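Local atomic coordinates of Card1 endonuclease domain-containing protein (Vibrio cholerae, PDB entry 1XMX), a protein that is of unknown function in detail but carries a Card1-like endonuclease domain of the PDDEXK clan and probably binds nucleic acid. Residues T19-H24 against R53-D58; P114-E119 against D123-L128. All coordinates share one frame; numbering follows the deposited sequence.

Interaction 1 (T19-H24 against R53-D58)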
loop_
_atom_site.group_PDB
_atom_site.type_symbol
_atom_site.label_atom_id
_atom_site.label_comp_id
_atom_site.label_asym_id
_atom_site.label_seq_id
_atom_site.Cartn_x
_atom_site.Cartn_y
_atom_site.Cartn_z
ATOM N N THR A 19 -4.662 12.267 7.791
ATOM C CA THR A 19 -3.593 11.850 8.711
ATOM C C THR A 19 -3.324 12.778 9.942
ATOM O O THR A 19 -3.003 12.280 11.004
ATOM C CB THR A 19 -2.314 11.467 7.957
ATOM O OG1 THR A 19 -1.830 12.581 7.213
ATOM C CG2 THR A 19 -2.588 10.312 6.964
ATOM N N PRO A 20 -3.385 14.125 9.781
ATOM C CA PRO A 20 -3.377 14.973 10.953
ATOM C C PRO A 20 -4.447 14.648 12.013
ATOM O O PRO A 20 -4.166 14.762 13.228
ATOM C CB PRO A 20 -3.618 16.372 10.366
ATOM C CG PRO A 20 -3.014 16.260 8.928
ATOM C CD PRO A 20 -3.403 14.913 8.517
ATOM N N LEU A 21 -5.641 14.252 11.593
ATOM C CA LEU A 21 -6.692 13.899 12.578
ATOM C C LEU A 21 -6.494 12.547 13.228
ATOM O O LEU A 21 -7.101 12.268 14.243
ATOM C CB LEU A 21 -8.081 13.959 11.902
ATOM C CG LEU A 21 -8.506 15.392 11.430
ATOM C CD1 LEU A 21 -9.583 15.280 10.416
ATOM C CD2 LEU A 21 -8.954 16.308 12.612
ATOM N N LEU A 22 -5.701 11.668 12.618
ATOM C CA LEU A 22 -5.407 10.382 13.220
ATOM C C LEU A 22 -4.223 10.404 14.204
ATOM O O LEU A 22 -3.966 9.406 14.924
ATOM C CB LEU A 22 -5.187 9.307 12.119
ATOM C CG LEU A 22 -6.282 9.100 11.070
ATOM C CD1 LEU A 22 -5.914 7.969 10.142
ATOM C CD2 LEU A 22 -7.670 8.833 11.724
ATOM N N ASP A 23 -3.466 11.505 14.180
ATOM C CA ASP A 23 -2.251 11.657 14.977
ATOM C C ASP A 23 -2.833 11.815 16.360
ATOM O O ASP A 23 -3.752 12.612 16.577
ATOM C CB ASP A 23 -1.563 12.982 14.556
ATOM C CG ASP A 23 -0.242 13.206 15.202
ATOM O OD1 ASP A 23 -0.096 13.130 16.442
ATOM O OD2 ASP A 23 0.724 13.400 14.456
ATOM N N HIS A 24 -2.284 11.112 17.329
ATOM C CA HIS A 24 -2.829 11.190 18.699
ATOM C C HIS A 24 -2.624 12.549 19.336
ATOM O O HIS A 24 -3.268 12.843 20.359
ATOM C CB HIS A 24 -2.130 10.157 19.597
ATOM C CG HIS A 24 -2.468 8.741 19.256
ATOM N ND1 HIS A 24 -2.052 7.670 20.020
ATOM C CD2 HIS A 24 -3.193 8.224 18.242
ATOM C CE1 HIS A 24 -2.496 6.548 19.477
ATOM N NE2 HIS A 24 -3.203 6.862 18.406
ATOM N N ARG A 53 -13.336 6.367 13.555
ATOM C CA ARG A 53 -12.603 6.834 14.732
ATOM C C ARG A 53 -13.344 7.852 15.524
ATOM O O ARG A 53 -12.743 8.503 16.378
ATOM C CB ARG A 53 -11.303 7.478 14.342
ATOM C CG ARG A 53 -10.263 6.492 13.947
ATOM C CD ARG A 53 -10.253 6.196 12.504
ATOM N NE ARG A 53 -9.003 5.518 12.231
ATOM C CZ ARG A 53 -8.747 4.838 11.124
ATOM N NH1 ARG A 53 -9.676 4.747 10.184
ATOM N NH2 ARG A 53 -7.573 4.235 10.970
ATOM N N ASN A 54 -14.634 8.030 15.257
ATOM C CA ASN A 54 -15.380 8.962 16.067
ATOM C C ASN A 54 -14.866 10.359 15.826
ATOM O O ASN A 54 -14.967 11.224 16.686
ATOM C CB ASN A 54 -15.143 8.640 17.536
ATOM C CG ASN A 54 -15.379 7.191 17.846
ATOM O OD1 ASN A 54 -16.541 6.750 17.823
ATOM N ND2 ASN A 54 -14.277 6.410 18.098
ATOM N N ILE A 55 -14.230 10.573 14.689
ATOM C CA ILE A 55 -13.973 11.942 14.248
ATOM C C ILE A 55 -15.130 12.341 13.360
ATOM O O ILE A 55 -15.436 11.682 12.347
ATOM C CB ILE A 55 -12.627 12.035 13.534
ATOM C CG1 ILE A 55 -11.518 11.807 14.548
ATOM C CG2 ILE A 55 -12.424 13.400 12.776
ATOM C CD1 ILE A 55 -10.345 11.121 13.930
ATOM N N SER A 56 -15.781 13.427 13.731
ATOM C CA SER A 56 -16.889 13.924 12.917
ATOM C C SER A 56 -16.526 14.832 11.731
ATOM O O SER A 56 -15.461 15.455 11.709
ATOM C CB SER A 56 -17.987 14.542 13.809
ATOM O OG SER A 56 -17.508 15.680 14.445
ATOM N N THR A 57 -17.442 14.906 10.757
ATOM C CA THR A 57 -17.160 15.518 9.450
ATOM C C THR A 57 -18.387 16.309 8.949
ATOM O O THR A 57 -19.515 15.977 9.280
ATOM C CB THR A 57 -16.752 14.431 8.388
ATOM O OG1 THR A 57 -17.832 13.515 8.178
ATOM C CG2 THR A 57 -15.578 13.570 8.855
ATOM N N ASP A 58 -18.152 17.363 8.158
ATOM C CA ASP A 58 -19.200 18.047 7.452
ATOM C C ASP A 58 -18.631 18.432 6.125
ATOM O O ASP A 58 -17.416 18.491 5.965
ATOM C CB ASP A 58 -19.591 19.336 8.188
ATOM C CG ASP A 58 -20.278 19.065 9.528
ATOM O OD1 ASP A 58 -21.018 18.049 9.604
ATOM O OD2 ASP A 58 -20.081 19.863 10.508
#
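The apolar part of this contact is made by L21 and L22, from the C-terminal end of helix 15-22, against I55. The CD1 methyl of I55 meets the helix end at two points, lying 3.5 Å from the carbonyl O of L21 and 4.2 Å from CD2 of L22. I55 CG2, on the other branch, lies 4.1 Å from L21 CD1, with the two side chains crossing at a slant. L50, in helix 40-52, touches all three residues and completes the buried cluster. These segments belong to an N-terminal alpha/beta domain built on a mainly parallel sheet, in which I55 lies in the turn from helix 40-52 into edge strand 56-61. The turn is a Schellman motif: N54, at positive phi, is the C-prime residue, and I55 N hydrogen-bonds back to L50 O. Contact between L22 and R53 is of another kind, a hydrocarbon group against a charged one. The arginine chain bends at chi2 (91°), and CD2 of L22 comes within 3.6 Å of its NE, while L22 CD1 sits 4.0 Å above the guanidinium plane, toward its rim. The polar end is held elsewhere, NH2 by a salt bridge to D146 and NH1 by the carbonyl of V49.

Interaction 2 (P114-E119 against D123-L128)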
loop_
_atom_site.group_PDB
_atom_site.type_symbol
_atom_site.label_atom_id
_atom_site.label_comp_id
_atom_site.label_asym_id
_atom_site.label_seq_id
_atom_site.Cartn_x
_atom_site.Cartn_y
_atom_site.Cartn_z
ATOM N N PRO A 114 -4.879 29.620 12.592
ATOM C CA PRO A 114 -3.638 28.943 12.200
ATOM C C PRO A 114 -3.795 28.144 10.938
ATOM O O PRO A 114 -4.887 27.596 10.636
ATOM C CB PRO A 114 -3.284 28.033 13.398
ATOM C CG PRO A 114 -4.147 28.508 14.566
ATOM C CD PRO A 114 -5.347 29.256 13.949
ATOM N N ILE A 115 -2.696 28.072 10.191
ATOM C CA ILE A 115 -2.709 27.406 8.885
ATOM C C ILE A 115 -1.480 26.520 8.778
ATOM O O ILE A 115 -0.373 26.978 9.057
ATOM C CB ILE A 115 -2.681 28.438 7.689
ATOM C CG1 ILE A 115 -3.915 29.383 7.715
ATOM C CG2 ILE A 115 -2.667 27.668 6.365
ATOM C CD1 ILE A 115 -3.711 30.708 6.966
ATOM N N PHE A 116 -1.659 25.270 8.374
ATOM C CA PHE A 116 -0.534 24.360 8.247
ATOM C C PHE A 116 -0.668 23.560 6.975
ATOM O O PHE A 116 -1.769 23.488 6.394
ATOM C CB PHE A 116 -0.461 23.415 9.454
ATOM C CG PHE A 116 -1.593 22.401 9.510
ATOM C CD1 PHE A 116 -1.540 21.224 8.748
ATOM C CD2 PHE A 116 -2.697 22.614 10.305
ATOM C CE1 PHE A 116 -2.540 20.274 8.792
ATOM C CE2 PHE A 116 -3.713 21.657 10.364
ATOM C CZ PHE A 116 -3.625 20.466 9.627
ATOM N N VAL A 117 0.461 22.962 6.553
ATOM C CA VAL A 117 0.573 22.063 5.408
ATOM C C VAL A 117 1.417 20.857 5.796
ATOM O O VAL A 117 2.435 21.002 6.446
ATOM C CB VAL A 117 1.230 22.735 4.184
ATOM C CG1 VAL A 117 1.498 21.700 3.098
ATOM C CG2 VAL A 117 0.298 23.813 3.569
ATOM N N VAL A 118 0.955 19.667 5.418
ATOM C CA VAL A 118 1.781 18.428 5.443
ATOM C C VAL A 118 2.537 18.303 4.126
ATOM O O VAL A 118 1.964 18.108 3.055
ATOM C CB VAL A 118 0.907 17.208 5.561
ATOM C CG1 VAL A 118 1.803 15.923 5.697
ATOM C CG2 VAL A 118 -0.065 17.373 6.748
ATOM N N GLU A 119 3.837 18.479 4.210
ATOM C CA GLU A 119 4.643 18.353 3.055
ATOM C C GLU A 119 4.603 16.846 2.664
ATOM O O GLU A 119 4.847 15.961 3.501
ATOM C CB GLU A 119 6.049 18.876 3.393
ATOM C CG GLU A 119 6.875 19.167 2.154
ATOM C CD GLU A 119 7.549 17.939 1.553
ATOM O OE1 GLU A 119 8.312 17.296 2.324
ATOM O OE2 GLU A 119 7.428 17.708 0.297
ATOM N N ASP A 123 6.543 14.188 5.049
ATOM C CA ASP A 123 5.386 14.010 5.951
ATOM C C ASP A 123 5.398 14.949 7.170
ATOM O O ASP A 123 4.721 14.680 8.144
ATOM C CB ASP A 123 5.153 12.501 6.336
ATOM C CG ASP A 123 3.697 12.174 6.634
ATOM O OD1 ASP A 123 2.701 12.651 5.937
ATOM O OD2 ASP A 123 3.478 11.419 7.566
ATOM N N CYS A 124 6.135 16.068 7.111
ATOM C CA CYS A 124 6.145 17.045 8.228
ATOM C C CYS A 124 4.945 17.942 8.139
ATOM O O CYS A 124 4.652 18.465 7.059
ATOM C CB CYS A 124 7.370 17.962 8.199
ATOM S SG CYS A 124 8.948 17.105 8.281
ATOM N N LEU A 125 4.263 18.143 9.261
ATOM C CA LEU A 125 3.252 19.178 9.339
ATOM C C LEU A 125 3.969 20.495 9.644
ATOM O O LEU A 125 4.651 20.616 10.658
ATOM C CB LEU A 125 2.304 18.880 10.464
ATOM C CG LEU A 125 1.080 19.752 10.593
ATOM C CD1 LEU A 125 -0.039 18.930 11.245
ATOM C CD2 LEU A 125 1.456 21.010 11.362
ATOM N N CYS A 126 3.748 21.478 8.774
ATOM C CA CYS A 126 4.502 22.714 8.715
ATOM C C CYS A 126 3.518 23.833 8.961
ATOM O O CYS A 126 2.465 23.892 8.288
ATOM C CB CYS A 126 5.081 22.902 7.309
ATOM S SG CYS A 126 6.282 21.605 6.742
ATOM N N TRP A 127 3.825 24.680 9.934
ATOM C CA TRP A 127 2.946 25.809 10.260
ATOM C C TRP A 127 3.266 27.004 9.417
ATOM O O TRP A 127 4.363 27.556 9.528
ATOM C CB TRP A 127 3.099 26.172 11.720
ATOM C CG TRP A 127 2.585 25.099 12.558
ATOM C CD1 TRP A 127 3.306 24.098 13.191
ATOM C CD2 TRP A 127 1.212 24.828 12.819
ATOM N NE1 TRP A 127 2.456 23.259 13.863
ATOM C CE2 TRP A 127 1.169 23.682 13.677
ATOM C CE3 TRP A 127 0.014 25.476 12.480
ATOM C CZ2 TRP A 127 -0.014 23.161 14.158
ATOM C CZ3 TRP A 127 -1.169 24.948 12.957
ATOM C CH2 TRP A 127 -1.171 23.790 13.787
ATOM N N LEU A 128 2.329 27.375 8.549
ATOM C CA LEU A 128 2.506 28.524 7.659
ATOM C C LEU A 128 2.167 29.780 8.424
ATOM O O LEU A 128 2.753 30.822 8.218
ATOM C CB LEU A 128 1.637 28.386 6.405
ATOM C CG LEU A 128 2.635 27.532 5.617
ATOM C CD1 LEU A 128 2.046 26.199 5.228
ATOM C CD2 LEU A 128 3.472 28.217 4.515
#
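F116 and W127, a non-hydrogen-bonded pair on adjacent antiparallel strands, turn their rings edge to face: the edge of F116 points at the six-membered ring of W127, with planes at 68° and centroids 5.4 Å apart. F116 CB also lies over the W127 face, 4.0 Å from the centroid of the six-membered ring, a CH-pi contact. A chi1 of 69° puts the phenyl between backbone N and carbonyl carbon, where L125, two residues before W127 and on the same face of the sheet, meets it. L125 CD1 stands over one phenyl face, 4.0 Å from the ring centroid, and CD2 packs against F116 CB. Beyond it V118, on this face of the sheet, lies alongside D123 of the turn, CG1 to OD1 at 3.4 Å, while D123 OD2 accepts a hydrogen bond from N302 ND2. V117 CG2, on the other face, meets L128 CD1 at 3.4 Å, closer than usual van der Waals contact.

Between the faces, V117 and C126 exchange two backbone hydrogen bonds, V117 N to C126 O (2.8 Å) and C126 N to V117 O (2.7 Å). L128 N to I115 O and E119 N to C124 O extend this beta-hairpin pairing on either side. Strand 115-118 has the parallel strand 88-92 on its other side, and strand 124-129 the short strand 136-137; I115 packs on Y105 and R109 of helix 98-110.

How the interactions relate
Both interactions reach the same mixed sheet, but toward different edges: 53-58 leads into edge strand 56-61, whereas interaction 2 pairs the antiparallel strands near the other edge. Helix 15-22 bridges them, since P20 CG packs on V118 CG2 at 3.8 Å and on F116 CE1 at 4.0 Å. Interaction 1 is small and largely buried, a helix end set against the entry to a strand through aliphatic side chains, with an arginine at its margin. Interaction 2 covers three times as much surface and is only partly buried. There, main-chain hydrogen bonds fix the register, and aromatic side chains occupy the face that also receives P20.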